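Local coordinates for protein alpha-L-rhamnosidase (Aspergillus terreus, PDB 6GSZ) that probably hydrolyses terminal non-reducing alpha-L-rhamnose residues from alpha-L-rhamnosides and binds calcium ions, at residues Y690-G695 with Y716-Q721; K327-F332 with F398-V403; P307-V312 with I420-D425. One frame throughout, in Å; residues are numbered along the deposited sequence. Where two conformers were deposited one is given.

Contact 1: residues Y690-G695 with Y716-Q721; sequences YKVGTG and YSMLRQ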
loop_
_atom_site.group_PDB
_atom_site.type_symbol
_atom_site.label_atom_id
_atom_site.label_comp_id
_atom_site.label_asym_id
_atom_site.label_seq_id
_atom_site.Cartn_x
_atom_site.Cartn_y
_atom_site.Cartn_z
ATOM N N TYR A 690 31.061 -0.309 9.377
ATOM C CA TYR A 690 30.035 -0.446 8.333
ATOM C C TYR A 690 28.612 -0.569 8.903
ATOM O O TYR A 690 27.693 -0.925 8.168
ATOM C CB TYR A 690 30.329 -1.609 7.380
ATOM C CG TYR A 690 31.596 -1.383 6.582
ATOM C CD1 TYR A 690 31.592 -0.626 5.419
ATOM C CD2 TYR A 690 32.820 -1.890 7.012
ATOM C CE1 TYR A 690 32.747 -0.406 4.680
ATOM C CE2 TYR A 690 33.984 -1.670 6.282
ATOM C CZ TYR A 690 33.942 -0.939 5.107
ATOM O OH TYR A 690 35.059 -0.728 4.334
ATOM N N LYS A 691 28.426 -0.215 10.162
ATOM C CA LYS A 691 27.095 -0.200 10.771
ATOM C C LYS A 691 26.346 1.040 10.292
ATOM O O LYS A 691 26.909 2.129 10.094
ATOM C CB LYS A 691 27.195 -0.197 12.292
ATOM C CG LYS A 691 27.820 -1.460 12.852
ATOM C CD LYS A 691 28.138 -1.400 14.323
ATOM C CE LYS A 691 28.595 -2.748 14.838
ATOM N NZ LYS A 691 30.013 -2.717 15.263
ATOM N N VAL A 692 25.049 0.866 10.080
ATOM C CA VAL A 692 24.188 1.944 9.576
ATOM C C VAL A 692 24.116 3.041 10.627
ATOM O O VAL A 692 24.020 2.756 11.838
ATOM C CB VAL A 692 22.768 1.456 9.246
ATOM C CG1 VAL A 692 22.774 0.247 8.349
ATOM C CG2 VAL A 692 21.959 1.185 10.500
ATOM N N GLY A 693 24.111 4.289 10.173
ATOM C CA GLY A 693 24.114 5.436 11.030
ATOM C C GLY A 693 23.003 6.438 10.745
ATOM O O GLY A 693 22.971 7.484 11.345
ATOM N N THR A 694 22.080 6.050 9.866
ATOM C CA THR A 694 20.979 6.907 9.392
ATOM C C THR A 694 19.659 6.562 10.095
ATOM O O THR A 694 19.394 5.410 10.348
ATOM C CB THR A 694 20.860 6.749 7.875
ATOM O OG1 THR A 694 20.749 5.354 7.554
ATOM C CG2 THR A 694 22.018 7.352 7.104
ATOM N N GLY A 695 18.815 7.595 10.266
ATOM C CA GLY A 695 17.403 7.411 10.593
ATOM C C GLY A 695 16.522 7.502 9.351
ATOM O O GLY A 695 16.967 7.220 8.229
ATOM N N TYR A 716 27.787 -2.412 -0.096
ATOM C CA TYR A 716 27.722 -3.867 0.034
ATOM C C TYR A 716 28.243 -4.288 1.422
ATOM O O TYR A 716 27.714 -5.243 2.036
ATOM C CB TYR A 716 28.499 -4.567 -1.085
ATOM C CG TYR A 716 27.718 -4.912 -2.331
ATOM C CD1 TYR A 716 26.670 -5.829 -2.329
ATOM C CD2 TYR A 716 28.066 -4.366 -3.546
ATOM C CE1 TYR A 716 25.996 -6.165 -3.497
ATOM C CE2 TYR A 716 27.417 -4.714 -4.729
ATOM C CZ TYR A 716 26.392 -5.632 -4.719
ATOM O OH TYR A 716 25.759 -5.994 -5.878
ATOM N N SER A 717 29.319 -3.638 1.884
ATOM C CA SER A 717 29.887 -3.998 3.192
ATOM C C SER A 717 28.889 -3.659 4.305
ATOM O O SER A 717 28.770 -4.426 5.248
ATOM C CB SER A 717 31.223 -3.358 3.411
ATOM O OG SER A 717 32.171 -3.872 2.485
ATOM N N MET A 718 28.185 -2.513 4.184
ATOM C CA MET A 718 27.111 -2.200 5.136
ATOM C C MET A 718 26.003 -3.253 5.063
ATOM O O MET A 718 25.508 -3.731 6.107
ATOM C CB MET A 718 26.493 -0.832 4.835
ATOM C CG MET A 718 27.478 0.307 4.906
ATOM S SD MET A 718 26.674 1.923 4.850
ATOM C CE MET A 718 26.037 1.985 6.504
ATOM N N LEU A 719 25.592 -3.614 3.857
ATOM C CA LEU A 719 24.463 -4.534 3.659
ATOM C C LEU A 719 24.759 -5.922 4.221
ATOM O O LEU A 719 23.841 -6.577 4.723
ATOM C CB LEU A 719 24.123 -4.598 2.171
ATOM C CG LEU A 719 22.922 -5.454 1.790
ATOM C CD1 LEU A 719 21.649 -4.905 2.425
ATOM C CD2 LEU A 719 22.770 -5.537 0.290
ATOM N N ARG A 720 26.034 -6.320 4.249
ATOM C CA ARG A 720 26.420 -7.644 4.736
ATOM C C ARG A 720 26.633 -7.669 6.257
ATOM O O ARG A 720 26.798 -8.776 6.802
ATOM C CB ARG A 720 27.685 -8.112 4.011
ATOM C CG ARG A 720 27.468 -8.357 2.532
ATOM C CD ARG A 720 28.754 -8.703 1.820
ATOM N NE ARG A 720 29.419 -9.845 2.430
ATOM C CZ ARG A 720 30.617 -10.279 2.073
ATOM N NH1 ARG A 720 31.428 -9.483 1.395
ATOM N NH2 ARG A 720 30.978 -11.514 2.378
ATOM N N GLN A 721 26.608 -6.509 6.927
ATOM C CA GLN A 721 26.827 -6.494 8.397
ATOM C C GLN A 721 25.668 -7.222 9.087
ATOM O O GLN A 721 24.532 -7.055 8.687
ATOM C CB GLN A 721 26.864 -5.077 8.959
ATOM C CG GLN A 721 28.092 -4.299 8.574
ATOM C CD GLN A 721 29.352 -5.069 8.871
ATOM O OE1 GLN A 721 29.597 -5.456 10.021
ATOM N NE2 GLN A 721 30.161 -5.275 7.832
HETATM O O HOH W 1 25.004 -1.876 8.215
HETATM O O HOH W 2 34.071 -1.845 1.543
#
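S717 sets its CB over one face of the Y690 ring, at a meeting of loop and helix within the catalytic domain, which belongs to the six-hairpin glycosidases and is built, as in its relatives, on an (alpha/alpha)6 barrel. Residues 690-695 belong to the loop that follows helix 671-687, and 716-721 includes part of helix 712-719. The CH-pi contact puts S717 CB 3.6 Å from the centroid of the Y690 ring, 21° off its normal and shifted toward the rim at CD1. Beyond the ring, a water joins S717 OG to Y690 OH, so the two hydroxyls are linked without touching directly.

M718 comes next and contributes both backbone and side chain. M718 CA lies 3.3 Å from Y690 O in a CA-H...O contact, while a second water donates to both Y690 O and M718 O. The thioether bends at chi3 (76°), which turns CE toward the loop backbone, 3.6 Å from V692 CA and 3.7 Å from K691 O. The M718 side chain also reaches I685 of helix 671-687 and Q656 of helix 656-664, so it packs among three parts of the helical domain.

Q721 packs against Y690 O and CB, with CG 3.4 Å from Y690 O and 3.7 Å from Y690 CB. Its own amide is steadied from within the segment: Q721 NE2 donates to S717 O over 3.1 Å, in a nearly straight bond that fixes the amide beside Y690 CB. The acceptor lies close to the Q721 amide plane, whereas NE2 itself stands 37° out of the S717 carbonyl plane.

Contact 2: residues K327-F332 with F398-V403; sequences KTVLDF and FRYVQV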
loop_
_atom_site.group_PDB
_atom_site.type_symbol
_atom_site.label_atom_id
_atom_site.label_comp_id
_atom_site.label_asym_id
_atom_site.label_seq_id
_atom_site.Cartn_x
_atom_site.Cartn_y
_atom_site.Cartn_z
ATOM N N LYS A 327 1.711 -21.809 29.247
ATOM C CA LYS A 327 0.621 -21.361 28.360
ATOM C C LYS A 327 0.803 -22.008 26.971
ATOM O O LYS A 327 1.930 -22.292 26.524
ATOM C CB LYS A 327 0.586 -19.833 28.245
ATOM C CG LYS A 327 0.463 -19.048 29.546
ATOM C CD LYS A 327 -0.714 -19.440 30.416
ATOM C CE LYS A 327 -0.601 -18.887 31.830
ATOM N NZ LYS A 327 -1.786 -19.246 32.651
ATOM N N THR A 328 -0.302 -22.177 26.244
ATOM C CA THR A 328 -0.266 -22.733 24.896
ATOM C C THR A 328 -0.056 -21.600 23.893
ATOM O O THR A 328 -0.833 -20.647 23.901
ATOM C CB THR A 328 -1.568 -23.468 24.568
ATOM O OG1 THR A 328 -1.682 -24.550 25.494
ATOM C CG2 THR A 328 -1.609 -24.000 23.161
ATOM N N VAL A 329 0.973 -21.741 23.041
ATOM C CA VAL A 329 1.335 -20.710 22.059
ATOM C C VAL A 329 1.447 -21.320 20.658
ATOM O O VAL A 329 2.121 -22.329 20.427
ATOM C CB VAL A 329 2.631 -19.982 22.442
ATOM C CG1 VAL A 329 2.913 -18.822 21.498
ATOM C CG2 VAL A 329 2.613 -19.493 23.881
ATOM N N LEU A 330 0.755 -20.668 19.721
ATOM C CA LEU A 330 0.887 -20.912 18.297
ATOM C C LEU A 330 2.032 -20.060 17.742
ATOM O O LEU A 330 2.186 -18.896 18.106
ATOM C CB LEU A 330 -0.410 -20.503 17.600
ATOM C CG LEU A 330 -1.717 -21.053 18.157
ATOM C CD1 LEU A 330 -2.868 -20.639 17.269
ATOM C CD2 LEU A 330 -1.657 -22.573 18.304
ATOM N N ASP A 331 2.800 -20.668 16.839
ATOM C CA ASP A 331 3.838 -20.005 16.058
ATOM C C ASP A 331 3.490 -20.220 14.583
ATOM O O ASP A 331 3.491 -21.360 14.095
ATOM C CB ASP A 331 5.226 -20.531 16.465
ATOM C CG ASP A 331 6.379 -19.948 15.662
ATOM O OD1 ASP A 331 6.118 -18.999 14.893
ATOM O OD2 ASP A 331 7.545 -20.412 15.853
ATOM N N PHE A 332 3.246 -19.109 13.865
ATOM C CA PHE A 332 2.974 -19.179 12.416
ATOM C C PHE A 332 4.246 -19.052 11.553
ATOM O O PHE A 332 4.142 -19.130 10.323
ATOM C CB PHE A 332 1.924 -18.134 12.053
ATOM C CG PHE A 332 0.588 -18.630 12.524
ATOM C CD1 PHE A 332 -0.120 -19.563 11.797
ATOM C CD2 PHE A 332 0.105 -18.226 13.753
ATOM C CE1 PHE A 332 -1.324 -20.048 12.281
ATOM C CE2 PHE A 332 -1.092 -18.718 14.256
ATOM C CZ PHE A 332 -1.801 -19.620 13.506
ATOM N N PHE A 398 0.974 -10.140 13.867
ATOM C CA PHE A 398 1.428 -11.165 14.794
ATOM C C PHE A 398 2.170 -12.307 14.105
ATOM O O PHE A 398 1.913 -12.614 12.944
ATOM C CB PHE A 398 0.214 -11.741 15.531
ATOM C CG PHE A 398 -0.752 -12.537 14.684
ATOM C CD1 PHE A 398 -1.681 -11.897 13.888
ATOM C CD2 PHE A 398 -0.758 -13.922 14.663
ATOM C CE1 PHE A 398 -2.553 -12.596 13.079
ATOM C CE2 PHE A 398 -1.660 -14.634 13.878
ATOM C CZ PHE A 398 -2.572 -13.969 13.088
ATOM N N ARG A 399 3.028 -12.981 14.899
ATOM C CA ARG A 399 3.573 -14.292 14.568
ATOM C C ARG A 399 3.091 -15.368 15.574
ATOM O O ARG A 399 2.952 -16.530 15.213
ATOM C CB ARG A 399 5.109 -14.220 14.562
ATOM C CG ARG A 399 5.783 -15.577 14.430
ATOM C CD ARG A 399 7.267 -15.496 14.151
ATOM N NE ARG A 399 7.812 -16.841 14.238
ATOM C CZ ARG A 399 9.045 -17.186 13.860
ATOM N NH1 ARG A 399 9.852 -16.250 13.370
ATOM N NH2 ARG A 399 9.430 -18.455 13.962
ATOM N N TYR A 400 2.864 -14.935 16.825
ATOM C CA TYR A 400 2.510 -15.819 17.931
ATOM C C TYR A 400 1.096 -15.527 18.431
ATOM O O TYR A 400 0.651 -14.395 18.444
ATOM C CB TYR A 400 3.525 -15.642 19.063
ATOM C CG TYR A 400 4.958 -15.893 18.647
ATOM C CD1 TYR A 400 5.454 -17.185 18.598
ATOM C CD2 TYR A 400 5.802 -14.846 18.286
ATOM C CE1 TYR A 400 6.757 -17.425 18.199
ATOM C CE2 TYR A 400 7.102 -15.083 17.870
ATOM C CZ TYR A 400 7.575 -16.378 17.820
ATOM O OH TYR A 400 8.869 -16.664 17.472
ATOM N N VAL A 401 0.459 -16.577 18.941
ATOM C CA VAL A 401 -0.854 -16.439 19.564
ATOM C C VAL A 401 -0.877 -17.302 20.824
ATOM O O VAL A 401 -0.714 -18.514 20.737
ATOM C CB VAL A 401 -1.988 -16.850 18.619
ATOM C CG1 VAL A 401 -3.317 -16.496 19.270
ATOM C CG2 VAL A 401 -1.836 -16.193 17.271
ATOM N N GLN A 402 -1.128 -16.668 21.969
ATOM C CA GLN A 402 -1.429 -17.424 23.192
ATOM C C GLN A 402 -2.913 -17.788 23.162
ATOM O O GLN A 402 -3.761 -16.908 22.951
ATOM C CB GLN A 402 -1.118 -16.633 24.452
ATOM C CG GLN A 402 -1.353 -17.470 25.707
ATOM C CD GLN A 402 -1.032 -16.740 26.986
ATOM O OE1 GLN A 402 0.033 -16.120 27.132
ATOM N NE2 GLN A 402 -1.961 -16.822 27.932
ATOM N N VAL A 403 -3.199 -19.073 23.392
ATOM C CA VAL A 403 -4.559 -19.586 23.289
ATOM C C VAL A 403 -4.974 -20.137 24.642
ATOM O O VAL A 403 -4.266 -21.020 25.154
ATOM C CB VAL A 403 -4.663 -20.687 22.224
ATOM C CG1 VAL A 403 -6.082 -21.188 22.122
ATOM C CG2 VAL A 403 -4.160 -20.213 20.868
HETATM O O HOH W 3 -2.754 -21.218 27.337
HETATM O O HOH W 4 9.547 -19.107 17.428
#
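D331 and R399 meet because both hold CG anti to the backbone N (chi1 177° and 172°), and R399, extended from CG to NE, crosses the D331 side chain obliquely, the carboxylate and guanidinium planes 32° apart. R399 NE donates to D331 OD1 at 2.8 Å; OD1 lies close to the guanidinium plane and is met on its syn side, with NE somewhat out of the carboxylate plane. A second, weak bond of this salt bridge runs from R399 NH2 to D331 OD2 at 3.3 Å. OD1 also accepts from G333 N, so one oxygen is gripped twice.

The Y400 ring lies beside D331, pointing the same way, with CE1 3.6 Å from D331 CG; a water bonded to both D331 OD2 and Y400 OH bridges the two side chains. On the opposite face from D331 and Y400, L330 packs against V401 and V403, with L330 CG 3.7 Å from V403 CG2. The F332 ring meets V401 CG2 at its CE2 edge and F398 CE2 at CD2. At the other end Q402 crosses K327, CG of the lysine resting 3.7 Å from Q402 NE2, which itself bonds D404.

L330 N and O both bond V401, and F332 N reaches R399 O at 2.9 Å. These strands run antiparallel in a sheet of the concanavalin-like domain, and R399 and Y400 together face T357 of strand 351-361 as a classic beta bulge.

Contact 3: residues P307-V312 with I420-D425; sequences PPVRRV and IVVHSD. With EDO (1,2-ethanediol), chain B; ACT (acetate ion), chain C.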
loop_
_atom_site.group_PDB
_atom_site.type_symbol
_atom_site.label_atom_id
_atom_site.label_comp_id
_atom_site.label_asym_id
_atom_site.label_seq_id
_atom_site.Cartn_x
_atom_site.Cartn_y
_atom_site.Cartn_z
ATOM N N PRO A 307 -7.431 -1.505 -5.599
ATOM C CA PRO A 307 -8.050 -2.774 -5.280
ATOM C C PRO A 307 -8.493 -2.784 -3.832
ATOM O O PRO A 307 -8.047 -1.981 -3.022
ATOM C CB PRO A 307 -6.904 -3.769 -5.484
ATOM C CG PRO A 307 -5.679 -2.976 -5.116
ATOM C CD PRO A 307 -5.950 -1.547 -5.563
ATOM N N PRO A 308 -9.410 -3.710 -3.501
ATOM C CA PRO A 308 -9.912 -3.834 -2.140
ATOM C C PRO A 308 -8.954 -4.608 -1.246
ATOM O O PRO A 308 -8.014 -5.246 -1.695
ATOM C CB PRO A 308 -11.211 -4.640 -2.338
ATOM C CG PRO A 308 -10.906 -5.526 -3.495
ATOM C CD PRO A 308 -10.029 -4.687 -4.398
ATOM N N VAL A 309 -9.274 -4.584 0.044
ATOM C CA VAL A 309 -8.636 -5.476 1.018
ATOM C C VAL A 309 -9.303 -6.844 0.871
ATOM O O VAL A 309 -10.546 -6.938 0.847
ATOM C CB VAL A 309 -8.730 -4.917 2.451
ATOM C CG1 VAL A 309 -8.109 -5.875 3.460
ATOM C CG2 VAL A 309 -8.038 -3.544 2.522
ATOM N N ARG A 310 -8.493 -7.897 0.791
ATOM C CA ARG A 310 -8.959 -9.259 0.669
ATOM C C ARG A 310 -8.163 -10.158 1.604
ATOM O O ARG A 310 -7.090 -9.812 2.098
ATOM C CB ARG A 310 -8.799 -9.789 -0.751
ATOM C CG ARG A 310 -9.691 -9.101 -1.774
ATOM C CD ARG A 310 -9.928 -9.980 -3.005
ATOM N NE ARG A 310 -10.774 -9.382 -4.014
ATOM C CZ ARG A 310 -10.365 -8.616 -5.025
ATOM N NH1 ARG A 310 -9.065 -8.401 -5.222
ATOM N NH2 ARG A 310 -11.285 -8.090 -5.834
ATOM N N ARG A 311 -8.751 -11.349 1.808
ATOM C CA ARG A 311 -8.055 -12.474 2.343
ATOM C C ARG A 311 -7.195 -13.031 1.207
ATOM O O ARG A 311 -7.685 -13.736 0.335
ATOM C CB ARG A 311 -9.046 -13.518 2.860
ATOM C CG ARG A 311 -10.035 -13.018 3.913
ATOM C CD ARG A 311 -11.299 -13.873 3.991
ATOM N NE ARG A 311 -11.078 -15.188 4.600
ATOM C CZ ARG A 311 -10.980 -16.347 3.938
ATOM N NH1 ARG A 311 -11.045 -16.371 2.595
ATOM N NH2 ARG A 311 -10.823 -17.473 4.637
ATOM N N VAL A 312 -5.928 -12.623 1.196
ATOM C CA VAL A 312 -5.083 -12.862 0.037
ATOM C C VAL A 312 -4.495 -14.273 0.068
ATOM O O VAL A 312 -4.309 -14.887 -1.004
ATOM C CB VAL A 312 -4.004 -11.771 -0.074
ATOM C CG1 VAL A 312 -3.022 -12.013 -1.182
ATOM C CG2 VAL A 312 -4.669 -10.440 -0.316
ATOM N N ILE A 420 -4.886 -16.123 8.333
ATOM C CA ILE A 420 -5.372 -15.520 7.120
ATOM C C ILE A 420 -4.619 -14.210 6.960
ATOM O O ILE A 420 -4.661 -13.367 7.812
ATOM C CB ILE A 420 -6.884 -15.278 7.188
ATOM C CG1 ILE A 420 -7.663 -16.533 7.616
ATOM C CG2 ILE A 420 -7.412 -14.693 5.881
ATOM C CD1 ILE A 420 -7.536 -17.723 6.700
ATOM N N VAL A 421 -3.939 -14.085 5.815
ATOM C CA VAL A 421 -3.139 -12.929 5.438
ATOM C C VAL A 421 -4.040 -11.949 4.685
ATOM O O VAL A 421 -4.630 -12.342 3.690
ATOM C CB VAL A 421 -1.919 -13.317 4.596
ATOM C CG1 VAL A 421 -1.112 -12.050 4.259
ATOM C CG2 VAL A 421 -1.066 -14.370 5.324
ATOM N N VAL A 422 -4.167 -10.717 5.230
ATOM C CA VAL A 422 -5.154 -9.751 4.757
ATOM C C VAL A 422 -4.408 -8.453 4.410
ATOM O O VAL A 422 -3.673 -7.942 5.231
ATOM C CB VAL A 422 -6.221 -9.532 5.846
ATOM C CG1 VAL A 422 -7.231 -8.469 5.429
ATOM C CG2 VAL A 422 -6.938 -10.810 6.252
ATOM N N HIS A 423 -4.679 -7.925 3.203
ATOM C CA HIS A 423 -4.141 -6.633 2.805
ATOM C C HIS A 423 -4.813 -6.177 1.511
ATOM O O HIS A 423 -5.565 -6.947 0.871
ATOM C CB HIS A 423 -2.604 -6.624 2.634
ATOM C CG HIS A 423 -2.030 -7.604 1.666
ATOM N ND1 HIS A 423 -1.994 -7.353 0.300
ATOM C CD2 HIS A 423 -1.448 -8.814 1.860
ATOM C CE1 HIS A 423 -1.388 -8.394 -0.314
ATOM N NE2 HIS A 423 -1.002 -9.298 0.618
ATOM N N SER A 424 -4.487 -4.930 1.108
ATOM C CA SER A 424 -4.952 -4.432 -0.181
ATOM C C SER A 424 -4.394 -5.309 -1.304
ATOM O O SER A 424 -3.174 -5.518 -1.387
ATOM C CB SER A 424 -4.541 -2.976 -0.353
ATOM O OG SER A 424 -5.267 -2.155 0.558
ATOM N N ASP A 425 -5.282 -5.797 -2.172
ATOM C CA ASP A 425 -4.944 -6.910 -3.077
ATOM C C ASP A 425 -4.383 -6.394 -4.412
ATOM O O ASP A 425 -4.990 -6.524 -5.444
ATOM C CB ASP A 425 -6.140 -7.838 -3.269
ATOM C CG ASP A 425 -5.837 -9.168 -3.937
ATOM O OD1 ASP A 425 -4.654 -9.518 -4.073
ATOM O OD2 ASP A 425 -6.807 -9.802 -4.377
HETATM C C1 EDO B . -7.167 2.072 -2.072
HETATM O O1 EDO B . -7.399 1.652 -0.679
HETATM C C2 EDO B . -7.438 0.978 -3.110
HETATM O O2 EDO B . -6.235 0.178 -3.471
HETATM C C ACT C . 0.461 -12.934 0.005
HETATM O O ACT C . 0.271 -11.688 0.114
HETATM O OXT ACT C . 0.812 -13.730 0.955
HETATM C CH3 ACT C . 0.280 -13.539 -1.374
HETATM O O HOH W 5 -7.599 -1.412 -0.432
HETATM O O HOH W 6 -7.858 -6.925 -7.090
#
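R310 and D425 form a salt bridge, with R310 NH1 2.8 Å from D425 OD2 on the anti side of the carboxylate. The two planes stand 82° apart, and the ring of P308 lays CG over the centre of one guanidinium face. Nearby, V312 CG2 sits 3.9 Å from the centroid of the H423 ring, a CH-pi contact over the face. H423 NE2 points its N-H almost straight at O of an acetate ion, probably from the crystallisation liquor, 2.8 Å away, while H423 ND1 donates to S424 O at 2.8 Å. With both nitrogens donating, the ring is fixed in rotation and in this crystal is consistent with a protonated imidazole. On the face shared by V309, R311 and V422, V309 CG1 presses to 3.4 Å from V422 CG1, tighter than usual carbon contact, and R311 CB rests 3.6 Å from I420 CG2.

This pairing is an antiparallel ladder: strand 309-315 forms one margin of a four-stranded sheet beside strand 417-424, and so joins the N-terminal alpha-L-rhamnosidase family region to the concanavalin-like one. R310 and H423 exchange backbone bonds, with D425 N to P308 O and V312 N to V421 O continuing the run.

Farther out, D168 takes R310 NE in a second salt bridge, and E390 holds R311 NH2. S424 OG accepts from S456 N and shares a water with P307 O.

Contact 2 is nested in the chain loop that contact 3 closes, and strands 400-404 and 417-424 follow each other; their centres are about 22 Å apart and their nearest atoms about 6 Å, without touching. Contact 1 comes later in the chain, in the helical catalytic domain, about 33 Å from each of the others, centre to centre. It lies away from the known sites, although G695 N bonds D580, a sequence neighbour of W578 and W581 in the pocket that holds beta-D-glucopyranose. Side chains of the beta contacts lie near residues seen to bind calcium in this protein: F332 about 8 Å from E414, whose ion is absent here, and P307 about 7 Å from D486.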